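Local coordinates for protein mRNA-decapping enzyme subunit 1 (Saccharomyces cerevisiae, PDB 1Q67) that works with its partner DCP2 in the decapping complex that removes the 7-methylguanine cap from mRNA and so commits transcripts to 5' to 3' decay, at residues K58-Q62 with P150-S154; Y68-Q74 with K135-Y140. One frame throughout, in Å; residues are numbered along the deposited sequence.

Contact 1: K58-Q62 with P150-S154; sequences KLEYQ and PDNFS
Lys58 and Leu59 run extended on strand 55-59. The t, p, t, t side chain of Lys58 reaches forward across the corner, and NZ makes a weak 3.0 Å hydrogen bond to Tyr61 O; NZ also hydrogen-bonds Ser45 OG and Leu46 O, a long donor suited to tying a corner. Leu59 points toward 150-154, its CD1 5.0 Å from Phe153 CE1. At Glu60 (phi/psi -76/44) the chain turns, closed by a weak 2.8 Å hydrogen bond from Tyr61 N to Leu59 O. The carboxylate of Glu60 suits an exposed site, while its carbonyl faces the other segment: one water donates to Glu60 O and Asp151 OD2, 2.8 Å each. Tyr61 (extended; chi1 m, chi2 96°) carries the contact, its CA 6.6 Å from Phe153 CA. A broad flat ring suits it: one face covers Phe153 CB, 3.8 Å from the Tyr61 centroid in a CH-pi contact and 3.7 Å from Tyr61 CG, while Tyr61 CE2 lies 3.1 Å from Asn152 O and 3.8 Å from Asp151 CB. With Phe153 at chi1 t, the rings meet obliquely, centroids 5.6 Å apart and planes at 56°. Gln62 continues extended, its CB directed away. The Tyr61 ring thus meets side chains and the Asn152 backbone without backbone pairing: a beta-sandwich edge, where the chain corners from one sheet toward the other, in a DCP1 domain of the PH clan.

Contact 2: Y68-Q74 with K135-Y140; sequences YLRDVSQ and KDIYNY
This is the frayed end of an antiparallel strand pair, where strand 64-70 runs out beside the loop leading into strand 140-146; the end-to-end directions differ by 161°. Leu69 and Tyr140, apolar enough for a shared buried sheet face, form a non-hydrogen-bonded pair, CA atoms 4.5 Å apart and Leu69 CD1 4.1 Å from Tyr140 CE2. Tyr68 O approaches Tyr140 CA at 3.3 Å in a CA-H...O contact. The next rung is a 2.7 Å hydrogen bond from Arg70 N to Asn139 O. Beyond it, side chains replace the ladder. Arg70 (m, t, p, then -109°) brings NH1 to Tyr138 O at 2.9 Å and to Asp136 OD2 at 2.5 Å, the latter a salt bridge. Arginine suits this place because one planar guanidinium serves both a carbonyl and a carboxylate at its edge. Tyr138 centres an inverse gamma turn. Compact Val72 fits against this loop, CG1 3.1 Å from Asp136 OD2 and CG2 3.5 Å from Asn139 OD1, its CA 5.8 Å from Asp136 CA. Asp71 OD1 accepts from Ser73 N at 3.2 Å, an Asx turn. At the exposed end, Gln74 CG lies 3.6 Å from Lys135 NZ. Strand 34-41 flanks 64-70 on its other side, Asp31 forms a salt bridge with Arg70 NE and a hydrogen bond with Tyr68 OH, Tyr140 OH hydrogen-bonds Lys227 N, and Tyr140 pairs through its backbone with Ile157 of strand 152-157.

In the fold
The centres of contacts 1 and 2 lie 23 Å apart, on opposite sides of the chain's centre, although their nearest atoms come within about 5 Å. Both reach the four-stranded antiparallel sheet ordered 34-41, 64-70, 140-146, 152-157. Along the chain they are nested: 58-62 precedes 68-74, and after a long connection, of which 81-134 is not modelled, come 135-140 and 150-154. Contact 2 therefore brings together the chain on either side of that connection at the central strand pair, whereas contact 1 lies at the outermost strand 152-157, beside the corner leading from the five-stranded sheet. Together they show one domain assembled from sequence on both sides of the unmodelled region.

Contact 1: K58-Q62 with P150-S154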
loop_
_atom_site.group_PDB
_atom_site.type_symbol
_atom_site.label_atom_id
_atom_site.label_comp_id
_atom_site.label_asym_id
_atom_site.label_seq_id
_atom_site.Cartn_x
_atom_site.Cartn_y
_atom_site.Cartn_z
ATOM N N LYS B 58 3.993 -2.514 -8.251
ATOM C CA LYS B 58 3.090 -2.136 -7.173
ATOM C C LYS B 58 1.714 -1.842 -7.750
ATOM O O LYS B 58 1.591 -1.087 -8.718
ATOM C CB LYS B 58 3.633 -0.895 -6.452
ATOM C CG LYS B 58 2.673 -0.258 -5.457
ATOM C CD LYS B 58 2.191 -1.246 -4.399
ATOM C CE LYS B 58 1.096 -0.605 -3.550
ATOM N NZ LYS B 58 0.192 -1.578 -2.881
ATOM N N LEU B 59 0.679 -2.453 -7.183
ATOM C CA LEU B 59 -0.679 -2.197 -7.652
ATOM C C LEU B 59 -1.349 -1.227 -6.681
ATOM O O LEU B 59 -0.923 -1.100 -5.532
ATOM C CB LEU B 59 -1.490 -3.494 -7.730
ATOM C CG LEU B 59 -0.987 -4.580 -8.686
ATOM C CD1 LEU B 59 -2.023 -5.692 -8.760
ATOM C CD2 LEU B 59 -0.739 -3.985 -10.074
ATOM N N GLU B 60 -2.407 -0.565 -7.136
ATOM C CA GLU B 60 -3.107 0.420 -6.311
ATOM C C GLU B 60 -4.019 -0.138 -5.222
ATOM O O GLU B 60 -5.138 0.336 -5.051
ATOM C CB GLU B 60 -3.923 1.366 -7.204
ATOM C CG GLU B 60 -3.095 2.126 -8.231
ATOM C CD GLU B 60 -3.814 3.355 -8.787
ATOM O OE1 GLU B 60 -4.985 3.228 -9.229
ATOM O OE2 GLU B 60 -3.201 4.450 -8.782
ATOM N N TYR B 61 -3.561 -1.141 -4.487
ATOM C CA TYR B 61 -4.388 -1.698 -3.425
ATOM C C TYR B 61 -3.584 -1.962 -2.169
ATOM O O TYR B 61 -2.538 -2.617 -2.218
ATOM C CB TYR B 61 -5.059 -3.000 -3.876
ATOM C CG TYR B 61 -5.925 -2.851 -5.105
ATOM C CD1 TYR B 61 -5.420 -3.149 -6.367
ATOM C CD2 TYR B 61 -7.241 -2.393 -5.008
ATOM C CE1 TYR B 61 -6.195 -2.996 -7.511
ATOM C CE2 TYR B 61 -8.036 -2.230 -6.147
ATOM C CZ TYR B 61 -7.499 -2.535 -7.396
ATOM O OH TYR B 61 -8.247 -2.383 -8.536
ATOM N N GLN B 62 -4.074 -1.424 -1.055
ATOM C CA GLN B 62 -3.453 -1.579 0.268
ATOM C C GLN B 62 -4.569 -1.325 1.267
ATOM O O GLN B 62 -5.373 -0.413 1.081
ATOM C CB GLN B 62 -2.381 -0.519 0.551
ATOM C CG GLN B 62 -1.516 -0.109 -0.605
ATOM C CD GLN B 62 -2.295 0.565 -1.704
ATOM O OE1 GLN B 62 -3.263 1.285 -1.452
ATOM N NE2 GLN B 62 -1.873 0.344 -2.932
ATOM N N PRO B 150 -11.823 4.295 -1.752
ATOM C CA PRO B 150 -12.778 3.186 -1.849
ATOM C C PRO B 150 -12.494 2.031 -2.811
ATOM O O PRO B 150 -13.428 1.356 -3.246
ATOM C CB PRO B 150 -14.076 3.904 -2.204
ATOM C CG PRO B 150 -13.591 4.955 -3.139
ATOM C CD PRO B 150 -12.345 5.491 -2.440
ATOM N N ASP B 151 -11.233 1.786 -3.148
ATOM C CA ASP B 151 -10.934 0.689 -4.068
ATOM C C ASP B 151 -10.815 -0.675 -3.381
ATOM O O ASP B 151 -10.331 -0.770 -2.256
ATOM C CB ASP B 151 -9.640 0.972 -4.838
ATOM C CG ASP B 151 -9.742 2.198 -5.735
ATOM O OD1 ASP B 151 -10.879 2.681 -5.961
ATOM O OD2 ASP B 151 -8.681 2.669 -6.220
ATOM N N ASN B 152 -11.262 -1.720 -4.073
ATOM C CA ASN B 152 -11.177 -3.089 -3.563
ATOM C C ASN B 152 -10.512 -3.997 -4.600
ATOM O O ASN B 152 -10.649 -3.784 -5.804
ATOM C CB ASN B 152 -12.561 -3.689 -3.276
ATOM C CG ASN B 152 -13.377 -2.878 -2.288
ATOM O OD1 ASN B 152 -12.873 -2.416 -1.268
ATOM N ND2 ASN B 152 -14.662 -2.729 -2.580
ATOM N N PHE B 153 -9.794 -5.006 -4.113
ATOM C CA PHE B 153 -9.162 -6.005 -4.963
ATOM C C PHE B 153 -9.783 -7.333 -4.538
ATOM O O PHE B 153 -9.803 -7.655 -3.346
ATOM C CB PHE B 153 -7.646 -6.082 -4.744
ATOM C CG PHE B 153 -6.990 -7.211 -5.506
ATOM C CD1 PHE B 153 -6.693 -7.075 -6.858
ATOM C CD2 PHE B 153 -6.744 -8.437 -4.887
ATOM C CE1 PHE B 153 -6.162 -8.143 -7.592
ATOM C CE2 PHE B 153 -6.214 -9.518 -5.609
ATOM C CZ PHE B 153 -5.924 -9.374 -6.963
ATOM N N SER B 154 -10.293 -8.093 -5.502
ATOM C CA SER B 154 -10.914 -9.388 -5.213
ATOM C C SER B 154 -10.249 -10.536 -5.949
ATOM O O SER B 154 -9.853 -10.393 -7.102
ATOM C CB SER B 154 -12.395 -9.386 -5.598
ATOM O OG SER B 154 -13.178 -8.813 -4.578
HETATM O O HOH W 1 -6.112 2.965 -5.087
#

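Contact 2: Y68-Q74 with K135-Y140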
loop_
_atom_site.group_PDB
_atom_site.type_symbol
_atom_site.label_atom_id
_atom_site.label_comp_id
_atom_site.label_asym_id
_atom_site.label_seq_id
_atom_site.Cartn_x
_atom_site.Cartn_y
_atom_site.Cartn_z
ATOM N N TYR B 68 -12.415 -15.274 3.246
ATOM C CA TYR B 68 -13.691 -15.720 3.763
ATOM C C TYR B 68 -14.301 -16.850 2.951
ATOM O O TYR B 68 -13.951 -17.061 1.792
ATOM C CB TYR B 68 -14.641 -14.523 3.775
ATOM C CG TYR B 68 -14.757 -13.882 2.415
ATOM C CD1 TYR B 68 -15.801 -14.216 1.555
ATOM C CD2 TYR B 68 -13.810 -12.955 1.972
ATOM C CE1 TYR B 68 -15.908 -13.643 0.298
ATOM C CE2 TYR B 68 -13.903 -12.378 0.700
ATOM C CZ TYR B 68 -14.965 -12.730 -0.125
ATOM O OH TYR B 68 -15.102 -12.161 -1.373
ATOM N N LEU B 69 -15.230 -17.553 3.581
ATOM C CA LEU B 69 -15.926 -18.664 2.958
ATOM C C LEU B 69 -17.152 -18.127 2.231
ATOM O O LEU B 69 -17.864 -17.261 2.743
ATOM C CB LEU B 69 -16.339 -19.682 4.023
ATOM C CG LEU B 69 -16.935 -20.994 3.498
ATOM C CD1 LEU B 69 -16.588 -22.140 4.444
ATOM C CD2 LEU B 69 -18.433 -20.846 3.346
ATOM N N ARG B 70 -17.385 -18.633 1.029
ATOM C CA ARG B 70 -18.519 -18.194 0.240
ATOM C C ARG B 70 -19.611 -19.264 0.213
ATOM O O ARG B 70 -19.333 -20.458 0.320
ATOM C CB ARG B 70 -18.059 -17.860 -1.180
ATOM C CG ARG B 70 -16.930 -16.838 -1.204
ATOM C CD ARG B 70 -16.468 -16.503 -2.609
ATOM N NE ARG B 70 -17.369 -15.593 -3.305
ATOM C CZ ARG B 70 -18.160 -15.941 -4.313
ATOM N NH1 ARG B 70 -18.174 -17.194 -4.757
ATOM N NH2 ARG B 70 -18.922 -15.028 -4.894
ATOM N N ASP B 71 -20.857 -18.828 0.089
ATOM C CA ASP B 71 -21.970 -19.758 0.040
ATOM C C ASP B 71 -22.288 -20.057 -1.418
ATOM O O ASP B 71 -22.936 -19.261 -2.092
ATOM C CB ASP B 71 -23.202 -19.159 0.718
ATOM C CG ASP B 71 -24.297 -20.188 0.947
ATOM O OD1 ASP B 71 -24.555 -21.006 0.034
ATOM O OD2 ASP B 71 -24.906 -20.174 2.040
ATOM N N VAL B 72 -21.814 -21.198 -1.905
ATOM C CA VAL B 72 -22.066 -21.594 -3.285
ATOM C C VAL B 72 -22.902 -22.872 -3.319
ATOM O O VAL B 72 -22.929 -23.586 -4.322
ATOM C CB VAL B 72 -20.746 -21.820 -4.056
ATOM C CG1 VAL B 72 -20.027 -20.496 -4.238
ATOM C CG2 VAL B 72 -19.857 -22.812 -3.308
ATOM N N SER B 73 -23.588 -23.142 -2.212
ATOM C CA SER B 73 -24.440 -24.322 -2.082
ATOM C C SER B 73 -25.637 -24.268 -3.032
ATOM O O SER B 73 -26.145 -23.190 -3.354
ATOM C CB SER B 73 -24.937 -24.446 -0.638
ATOM O OG SER B 73 -25.771 -25.579 -0.482
ATOM N N GLN B 74 -26.083 -25.439 -3.474
ATOM C CA GLN B 74 -27.219 -25.545 -4.385
ATOM C C GLN B 74 -28.493 -25.849 -3.607
ATOM O O GLN B 74 -29.598 -25.678 -4.116
ATOM C CB GLN B 74 -26.975 -26.662 -5.407
ATOM C CG GLN B 74 -25.812 -26.424 -6.360
ATOM C CD GLN B 74 -26.136 -25.402 -7.432
ATOM O OE1 GLN B 74 -27.092 -25.566 -8.192
ATOM N NE2 GLN B 74 -25.335 -24.343 -7.506
ATOM N N LYS B 135 -23.547 -22.931 -11.252
ATOM C CA LYS B 135 -22.606 -23.599 -10.358
ATOM C C LYS B 135 -21.349 -22.743 -10.190
ATOM O O LYS B 135 -20.535 -22.619 -11.110
ATOM C CB LYS B 135 -22.220 -24.964 -10.924
ATOM C CG LYS B 135 -21.545 -25.891 -9.924
ATOM C CD LYS B 135 -22.549 -26.462 -8.933
ATOM C CE LYS B 135 -21.937 -27.608 -8.135
ATOM N NZ LYS B 135 -22.954 -28.333 -7.320
ATOM N N ASP B 136 -21.198 -22.156 -9.009
ATOM C CA ASP B 136 -20.050 -21.307 -8.709
ATOM C C ASP B 136 -18.962 -22.164 -8.063
ATOM O O ASP B 136 -19.214 -22.867 -7.086
ATOM C CB ASP B 136 -20.504 -20.177 -7.776
ATOM C CG ASP B 136 -19.420 -19.147 -7.519
ATOM O OD1 ASP B 136 -18.514 -18.982 -8.364
ATOM O OD2 ASP B 136 -19.496 -18.481 -6.467
ATOM N N ILE B 137 -17.757 -22.116 -8.622
ATOM C CA ILE B 137 -16.643 -22.907 -8.105
ATOM C C ILE B 137 -15.766 -22.203 -7.072
ATOM O O ILE B 137 -14.856 -22.815 -6.511
ATOM C CB ILE B 137 -15.719 -23.378 -9.243
ATOM C CG1 ILE B 137 -15.138 -22.168 -9.970
ATOM C CG2 ILE B 137 -16.491 -24.271 -10.206
ATOM C CD1 ILE B 137 -14.085 -22.519 -10.993
ATOM N N TYR B 138 -16.022 -20.924 -6.817
ATOM C CA TYR B 138 -15.219 -20.199 -5.842
ATOM C C TYR B 138 -15.759 -20.337 -4.429
ATOM O O TYR B 138 -16.541 -19.509 -3.961
ATOM C CB TYR B 138 -15.114 -18.727 -6.231
ATOM C CG TYR B 138 -14.526 -18.526 -7.606
ATOM C CD1 TYR B 138 -15.330 -18.578 -8.745
ATOM C CD2 TYR B 138 -13.161 -18.315 -7.775
ATOM C CE1 TYR B 138 -14.783 -18.422 -10.026
ATOM C CE2 TYR B 138 -12.605 -18.157 -9.043
ATOM C CZ TYR B 138 -13.419 -18.212 -10.163
ATOM O OH TYR B 138 -12.869 -18.051 -11.419
ATOM N N ASN B 139 -15.327 -21.399 -3.758
ATOM C CA ASN B 139 -15.731 -21.697 -2.386
ATOM C C ASN B 139 -15.236 -20.651 -1.388
ATOM O O ASN B 139 -15.856 -20.430 -0.350
ATOM C CB ASN B 139 -15.182 -23.067 -1.971
ATOM C CG ASN B 139 -15.820 -24.212 -2.738
ATOM O OD1 ASN B 139 -16.965 -24.589 -2.481
ATOM N ND2 ASN B 139 -15.087 -24.763 -3.691
ATOM N N TYR B 140 -14.106 -20.025 -1.698
ATOM C CA TYR B 140 -13.524 -19.033 -0.806
ATOM C C TYR B 140 -13.118 -17.804 -1.585
ATOM O O TYR B 140 -12.971 -17.845 -2.807
ATOM C CB TYR B 140 -12.298 -19.608 -0.092
ATOM C CG TYR B 140 -12.484 -21.039 0.344
ATOM C CD1 TYR B 140 -11.791 -22.081 -0.288
ATOM C CD2 TYR B 140 -13.373 -21.363 1.363
ATOM C CE1 TYR B 140 -11.986 -23.409 0.089
ATOM C CE2 TYR B 140 -13.577 -22.681 1.747
ATOM C CZ TYR B 140 -12.884 -23.700 1.109
ATOM O OH TYR B 140 -13.095 -25.002 1.501
#